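Local coordinates for 177aa long hypothetical protein (Pyrococcus horikoshii, PDB 2CQZ) that probably hydrolyses 2'-deoxyribonucleoside 5'-phosphates to deoxyribonucleoside and phosphate as a metal-dependent, all-helical phosphohydrolase of the HD-domain family, at residues A[48-53]-A[163-168]; A[119-124]-A[157-162]. All blocks are in the same frame, centred on the assembly; numbering follows the deposited sequence.

Interaction 1 of 2, residues A[48-53]-A[163-168]; sequences ADVLEK and KYLEDI
L51 carries the contact, reaching from helix 33-53 with its CD2 methyl into the angle between Y164 and L165. That methyl lies 3.6 Å from CB of Y164 and so meets the root of the tyrosine side chain, approaching the ring itself obliquely. The same L51 CD2 lies 3.8 Å from CD2 of L165, and the leucine crosses both neighbours at about a right angle. In L51 CG stands anti to the carbonyl carbon (chi1 -68°) with the chain extended beyond it, which carries the branched tip across to the other segment; L165 adopts the same staggered position and sends its CD2 to meet it. One residue back on the helix, V50 makes looser packing: its CG1 is 4.3 Å from CD2 of L165 and equally 4.3 Å from CD1 of I168, so one methyl bridges the two. Leucine suits the positions that must reach and valine the one that already faces the partner, while Y164 meets L51 with its CB and its ring leads away from helix 33-53, with CE of K163 above one face near the rim.

The backbone behind these groups sets their places. L165 is the N-cap residue of helix 166-173, following the 3-10 turn that bears Y164, and this change of course presents Y164, L165 and I168 to the same helix. R54, just beyond segment 48-53, forms a salt bridge with D167 and a hydrogen bond to the carbonyl of Y164. I168 also packs on I5 of the second subunit. The contact thus joins helix 33-53 to the start of helix 166-173 within the helical HD-domain fold. Between the two segments it is purely apolar, so its hold rests on methyl packing and burial, without the directional demand of a polar bond.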
loop_
_atom_site.group_PDB
_atom_site.type_symbol
_atom_site.label_atom_id
_atom_site.label_comp_id
_atom_site.label_asym_id
_atom_site.label_seq_id
_atom_site.Cartn_x
_atom_site.Cartn_y
_atom_site.Cartn_z
ATOM N N ALA A 48 24.496 -24.043 4.571
ATOM C CA ALA A 48 25.287 -24.680 5.614
ATOM C C ALA A 48 25.194 -26.199 5.509
ATOM O O ALA A 48 26.196 -26.889 5.658
ATOM C CB ALA A 48 24.819 -24.218 6.982
ATOM N N ASP A 49 23.994 -26.717 5.256
ATOM C CA ASP A 49 23.794 -28.156 5.112
ATOM C C ASP A 49 24.521 -28.673 3.866
ATOM O O ASP A 49 25.147 -29.731 3.904
ATOM C CB ASP A 49 22.299 -28.484 5.019
ATOM C CG ASP A 49 21.558 -28.225 6.331
ATOM O OD1 ASP A 49 20.301 -28.278 6.345
ATOM O OD2 ASP A 49 22.232 -27.974 7.356
ATOM N N VAL A 50 24.440 -27.931 2.761
ATOM C CA VAL A 50 25.119 -28.349 1.543
ATOM C C VAL A 50 26.609 -28.437 1.836
ATOM O O VAL A 50 27.258 -29.429 1.495
ATOM C CB VAL A 50 24.887 -27.352 0.394
ATOM C CG1 VAL A 50 25.769 -27.708 -0.794
ATOM C CG2 VAL A 50 23.439 -27.382 -0.024
ATOM N N LEU A 51 27.145 -27.397 2.479
ATOM C CA LEU A 51 28.558 -27.353 2.836
ATOM C C LEU A 51 28.913 -28.523 3.749
ATOM O O LEU A 51 29.996 -29.091 3.629
ATOM C CB LEU A 51 28.903 -26.020 3.520
ATOM C CG LEU A 51 28.840 -24.772 2.625
ATOM C CD1 LEU A 51 29.181 -23.528 3.424
ATOM C CD2 LEU A 51 29.815 -24.934 1.461
ATOM N N GLU A 52 28.009 -28.890 4.655
ATOM C CA GLU A 52 28.269 -30.022 5.549
ATOM C C GLU A 52 28.432 -31.315 4.749
ATOM O O GLU A 52 29.373 -32.070 4.981
ATOM C CB GLU A 52 27.135 -30.238 6.564
ATOM C CG GLU A 52 26.856 -29.075 7.524
ATOM C CD GLU A 52 25.864 -29.465 8.628
ATOM O OE1 GLU A 52 25.055 -30.406 8.408
ATOM O OE2 GLU A 52 25.879 -28.828 9.709
ATOM N N LYS A 53 27.518 -31.593 3.820
ATOM C CA LYS A 53 27.652 -32.824 3.034
ATOM C C LYS A 53 28.828 -32.756 2.063
ATOM O O LYS A 53 29.125 -33.749 1.392
ATOM C CB LYS A 53 26.446 -33.113 2.145
ATOM C CG LYS A 53 25.044 -32.840 2.670
ATOM C CD LYS A 53 24.038 -33.225 1.541
ATOM C CE LYS A 53 22.644 -32.657 1.802
ATOM N NZ LYS A 53 22.448 -31.293 1.196
ATOM N N LYS A 163 33.810 -21.627 -3.879
ATOM C CA LYS A 163 34.421 -22.780 -4.522
ATOM C C LYS A 163 33.561 -24.041 -4.315
ATOM O O LYS A 163 33.435 -24.876 -5.216
ATOM C CB LYS A 163 35.825 -22.968 -3.928
ATOM C CG LYS A 163 36.203 -24.407 -3.611
ATOM C CD LYS A 163 37.505 -24.513 -2.812
ATOM C CE LYS A 163 37.813 -25.979 -2.488
ATOM N NZ LYS A 163 39.120 -26.191 -1.800
ATOM N N TYR A 164 32.966 -24.172 -3.129
ATOM C CA TYR A 164 32.118 -25.320 -2.801
ATOM C C TYR A 164 30.677 -25.177 -3.298
ATOM O O TYR A 164 29.879 -26.109 -3.150
ATOM C CB TYR A 164 32.075 -25.520 -1.288
ATOM C CG TYR A 164 33.408 -25.789 -0.646
ATOM C CD1 TYR A 164 33.913 -27.088 -0.555
ATOM C CD2 TYR A 164 34.157 -24.748 -0.102
ATOM C CE1 TYR A 164 35.135 -27.343 0.071
ATOM C CE2 TYR A 164 35.379 -24.985 0.525
ATOM C CZ TYR A 164 35.863 -26.285 0.612
ATOM O OH TYR A 164 37.055 -26.525 1.268
ATOM N N LEU A 165 30.347 -24.024 -3.889
ATOM C CA LEU A 165 28.981 -23.756 -4.355
ATOM C C LEU A 165 28.806 -23.388 -5.822
ATOM O O LEU A 165 27.762 -22.858 -6.210
ATOM C CB LEU A 165 28.382 -22.630 -3.523
ATOM C CG LEU A 165 28.514 -22.763 -2.012
ATOM C CD1 LEU A 165 28.145 -21.442 -1.381
ATOM C CD2 LEU A 165 27.629 -23.894 -1.512
ATOM N N GLU A 166 29.821 -23.642 -6.634
ATOM C CA GLU A 166 29.767 -23.323 -8.064
ATOM C C GLU A 166 28.461 -23.748 -8.778
ATOM O O GLU A 166 27.793 -22.940 -9.449
ATOM C CB GLU A 166 30.971 -23.974 -8.751
ATOM C CG GLU A 166 30.799 -24.219 -10.243
ATOM C CD GLU A 166 31.868 -25.141 -10.808
ATOM O OE1 GLU A 166 32.561 -25.809 -10.006
ATOM O OE2 GLU A 166 32.011 -25.211 -12.050
ATOM N N ASP A 167 28.101 -25.018 -8.625
ATOM C CA ASP A 167 26.901 -25.551 -9.253
ATOM C C ASP A 167 25.687 -24.681 -8.965
ATOM O O ASP A 167 24.892 -24.372 -9.862
ATOM C CB ASP A 167 26.642 -26.976 -8.762
ATOM C CG ASP A 167 26.422 -27.047 -7.254
ATOM O OD1 ASP A 167 27.133 -26.330 -6.518
ATOM O OD2 ASP A 167 25.551 -27.826 -6.803
ATOM N N ILE A 168 25.538 -24.295 -7.705
ATOM C CA ILE A 168 24.416 -23.470 -7.286
ATOM C C ILE A 168 24.462 -22.068 -7.897
ATOM O O ILE A 168 23.454 -21.559 -8.385
ATOM C CB ILE A 168 24.389 -23.358 -5.754
ATOM C CG1 ILE A 168 24.240 -24.755 -5.143
ATOM C CG2 ILE A 168 23.268 -22.438 -5.324
ATOM C CD1 ILE A 168 24.377 -24.793 -3.641
#

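Interaction 2 of 2, residues A[119-124]-A[157-162]; sequences EAQLVR and KRLELS
Q121 reaches from helix 118-140 to the backbone of the 157-162 segment and makes the one hydrogen bond between the two. Its OE1 accepts from N of L161 at 2.9 Å, with the N-H pointing almost straight at it (167°) and lying nearly along the C=O axis. The other end of the amide is held as well, since NE2 donates to the carbonyl of C115, so both bonds fix the rotation of the group. An alanine here would remove the amide and would probably leave the L161 N-H without this acceptor, loosening the turn against the helix.

The close-fitting part surrounds the extended Q121 chain, which L159 and L161 pass in opposite directions, L159 CD2 lying 4.1 Å from Q121 CG. Next to the bond L161 lays CD2 3.7 Å from CB of L122, its branched end covering buried helix surface. Elsewhere the fit slackens: CD1 of L159 touches CG of R124 at 4.0 Å, and the exposed E160 borders the amide with its CB. The bent R124 chain turns its guanidinium to Y112, with a cation-pi contact and a hydrogen bond to that residue's carbonyl.

S162 braces the turn internally, its OG donating to O of L159 at 2.6 Å. The contact packs 157-162 on the helix that carries D127, which with H36, H70 and D71 binds nickel in the HD-domain pattern.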
loop_
_atom_site.group_PDB
_atom_site.type_symbol
_atom_site.label_atom_id
_atom_site.label_comp_id
_atom_site.label_asym_id
_atom_site.label_seq_id
_atom_site.Cartn_x
_atom_site.Cartn_y
_atom_site.Cartn_z
ATOM N N GLU A 119 32.147 -18.966 8.160
ATOM C CA GLU A 119 30.831 -18.488 8.538
ATOM C C GLU A 119 30.566 -17.106 7.964
ATOM O O GLU A 119 29.500 -16.864 7.381
ATOM C CB GLU A 119 30.689 -18.440 10.060
ATOM C CG GLU A 119 30.830 -19.787 10.761
ATOM C CD GLU A 119 32.228 -20.359 10.635
ATOM O OE1 GLU A 119 33.199 -19.568 10.671
ATOM O OE2 GLU A 119 32.359 -21.594 10.513
ATOM N N ALA A 120 31.533 -16.201 8.131
ATOM C CA ALA A 120 31.398 -14.825 7.643
ATOM C C ALA A 120 31.171 -14.757 6.145
ATOM O O ALA A 120 30.422 -13.906 5.662
ATOM C CB ALA A 120 32.632 -14.004 8.012
ATOM N N GLN A 121 31.820 -15.646 5.403
ATOM C CA GLN A 121 31.663 -15.656 3.953
ATOM C C GLN A 121 30.329 -16.254 3.564
ATOM O O GLN A 121 29.693 -15.795 2.617
ATOM C CB GLN A 121 32.807 -16.428 3.299
ATOM C CG GLN A 121 33.994 -15.538 2.950
ATOM C CD GLN A 121 35.212 -16.319 2.496
ATOM O OE1 GLN A 121 35.101 -17.383 1.871
ATOM N NE2 GLN A 121 36.390 -15.782 2.791
ATOM N N LEU A 122 29.907 -17.270 4.309
ATOM C CA LEU A 122 28.629 -17.927 4.077
ATOM C C LEU A 122 27.479 -16.920 4.199
ATOM O O LEU A 122 26.588 -16.856 3.344
ATOM C CB LEU A 122 28.430 -19.037 5.106
ATOM C CG LEU A 122 27.055 -19.711 5.105
ATOM C CD1 LEU A 122 26.828 -20.364 3.757
ATOM C CD2 LEU A 122 26.974 -20.743 6.226
ATOM N N VAL A 123 27.494 -16.135 5.270
ATOM C CA VAL A 123 26.436 -15.160 5.473
ATOM C C VAL A 123 26.477 -14.118 4.372
ATOM O O VAL A 123 25.434 -13.677 3.887
ATOM C CB VAL A 123 26.565 -14.450 6.847
ATOM C CG1 VAL A 123 25.453 -13.426 7.005
ATOM C CG2 VAL A 123 26.513 -15.480 7.977
ATOM N N ARG A 124 27.688 -13.727 3.980
ATOM C CA ARG A 124 27.865 -12.720 2.936
ATOM C C ARG A 124 27.295 -13.221 1.612
ATOM O O ARG A 124 26.705 -12.447 0.851
ATOM C CB ARG A 124 29.348 -12.378 2.774
ATOM C CG ARG A 124 29.622 -11.312 1.742
ATOM C CD ARG A 124 29.209 -9.944 2.243
ATOM N NE ARG A 124 29.981 -9.532 3.416
ATOM C CZ ARG A 124 29.841 -8.359 4.029
ATOM N NH1 ARG A 124 28.955 -7.475 3.579
ATOM N NH2 ARG A 124 30.585 -8.063 5.088
ATOM N N LYS A 157 31.792 -14.983 -6.370
ATOM C CA LYS A 157 32.880 -15.822 -6.889
ATOM C C LYS A 157 34.232 -15.445 -6.255
ATOM O O LYS A 157 35.104 -16.299 -6.088
ATOM C CB LYS A 157 32.982 -15.689 -8.415
ATOM C CG LYS A 157 31.676 -15.876 -9.189
ATOM C CD LYS A 157 31.343 -17.335 -9.401
ATOM C CE LYS A 157 30.356 -17.507 -10.544
ATOM N NZ LYS A 157 30.007 -18.949 -10.729
ATOM N N ARG A 158 34.400 -14.169 -5.907
ATOM C CA ARG A 158 35.636 -13.678 -5.292
ATOM C C ARG A 158 35.881 -14.228 -3.891
ATOM O O ARG A 158 36.937 -13.996 -3.303
ATOM C CB ARG A 158 35.613 -12.153 -5.201
ATOM C CG ARG A 158 36.226 -11.438 -6.368
ATOM C CD ARG A 158 36.167 -9.927 -6.168
ATOM N NE ARG A 158 34.840 -9.393 -6.475
ATOM C CZ ARG A 158 34.523 -8.100 -6.444
ATOM N NH1 ARG A 158 35.441 -7.196 -6.115
ATOM N NH2 ARG A 158 33.291 -7.711 -6.757
ATOM N N LEU A 159 34.905 -14.941 -3.348
ATOM C CA LEU A 159 35.040 -15.483 -2.004
ATOM C C LEU A 159 35.446 -16.949 -2.065
ATOM O O LEU A 159 34.865 -17.739 -2.810
ATOM C CB LEU A 159 33.721 -15.312 -1.235
ATOM C CG LEU A 159 33.195 -13.874 -1.073
ATOM C CD1 LEU A 159 31.859 -13.881 -0.335
ATOM C CD2 LEU A 159 34.207 -13.040 -0.313
ATOM N N GLU A 160 36.455 -17.309 -1.284
ATOM C CA GLU A 160 36.942 -18.683 -1.266
ATOM C C GLU A 160 35.840 -19.708 -1.140
ATOM O O GLU A 160 35.757 -20.646 -1.932
ATOM C CB GLU A 160 37.893 -18.901 -0.104
ATOM C CG GLU A 160 39.230 -18.241 -0.231
ATOM C CD GLU A 160 40.081 -18.532 0.983
ATOM O OE1 GLU A 160 39.882 -17.861 2.026
ATOM O OE2 GLU A 160 40.925 -19.454 0.899
ATOM N N LEU A 161 35.013 -19.531 -0.115
ATOM C CA LEU A 161 33.916 -20.446 0.169
ATOM C C LEU A 161 33.036 -20.793 -1.030
ATOM O O LEU A 161 32.484 -21.892 -1.079
ATOM C CB LEU A 161 33.045 -19.878 1.293
ATOM C CG LEU A 161 32.045 -20.854 1.909
ATOM C CD1 LEU A 161 32.793 -22.038 2.497
ATOM C CD2 LEU A 161 31.241 -20.148 2.981
ATOM N N SER A 162 32.912 -19.876 -1.990
ATOM C CA SER A 162 32.075 -20.107 -3.172
ATOM C C SER A 162 32.516 -21.341 -3.958
ATOM O O SER A 162 31.708 -22.005 -4.613
ATOM C CB SER A 162 32.082 -18.880 -4.085
ATOM O OG SER A 162 33.357 -18.678 -4.652
#

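How the interactions relate
From the N terminus, the chain passes through helix 33-53, whose C-terminal part supplies the first half of interaction 1; the second half comes at 163-168, closing an outer loop of 109 intervening residues. Inside that loop lies interaction 2, closed between helix 118-140 and the turn at 157-162, so the two contacts nest. Because 157-162 runs straight into 163-168, one continuous piece of chain runs across both helices, meeting helix 118-140 in interaction 2 and helix 33-53 in interaction 1. The contacts also touch: CD1 of L51 lies 4.0 Å from CD1 of L122 and from CD2 of L161. Together they join two helices that supply metal ligands, H36 and D127, to the 157-168 segment leading into helix 166-173.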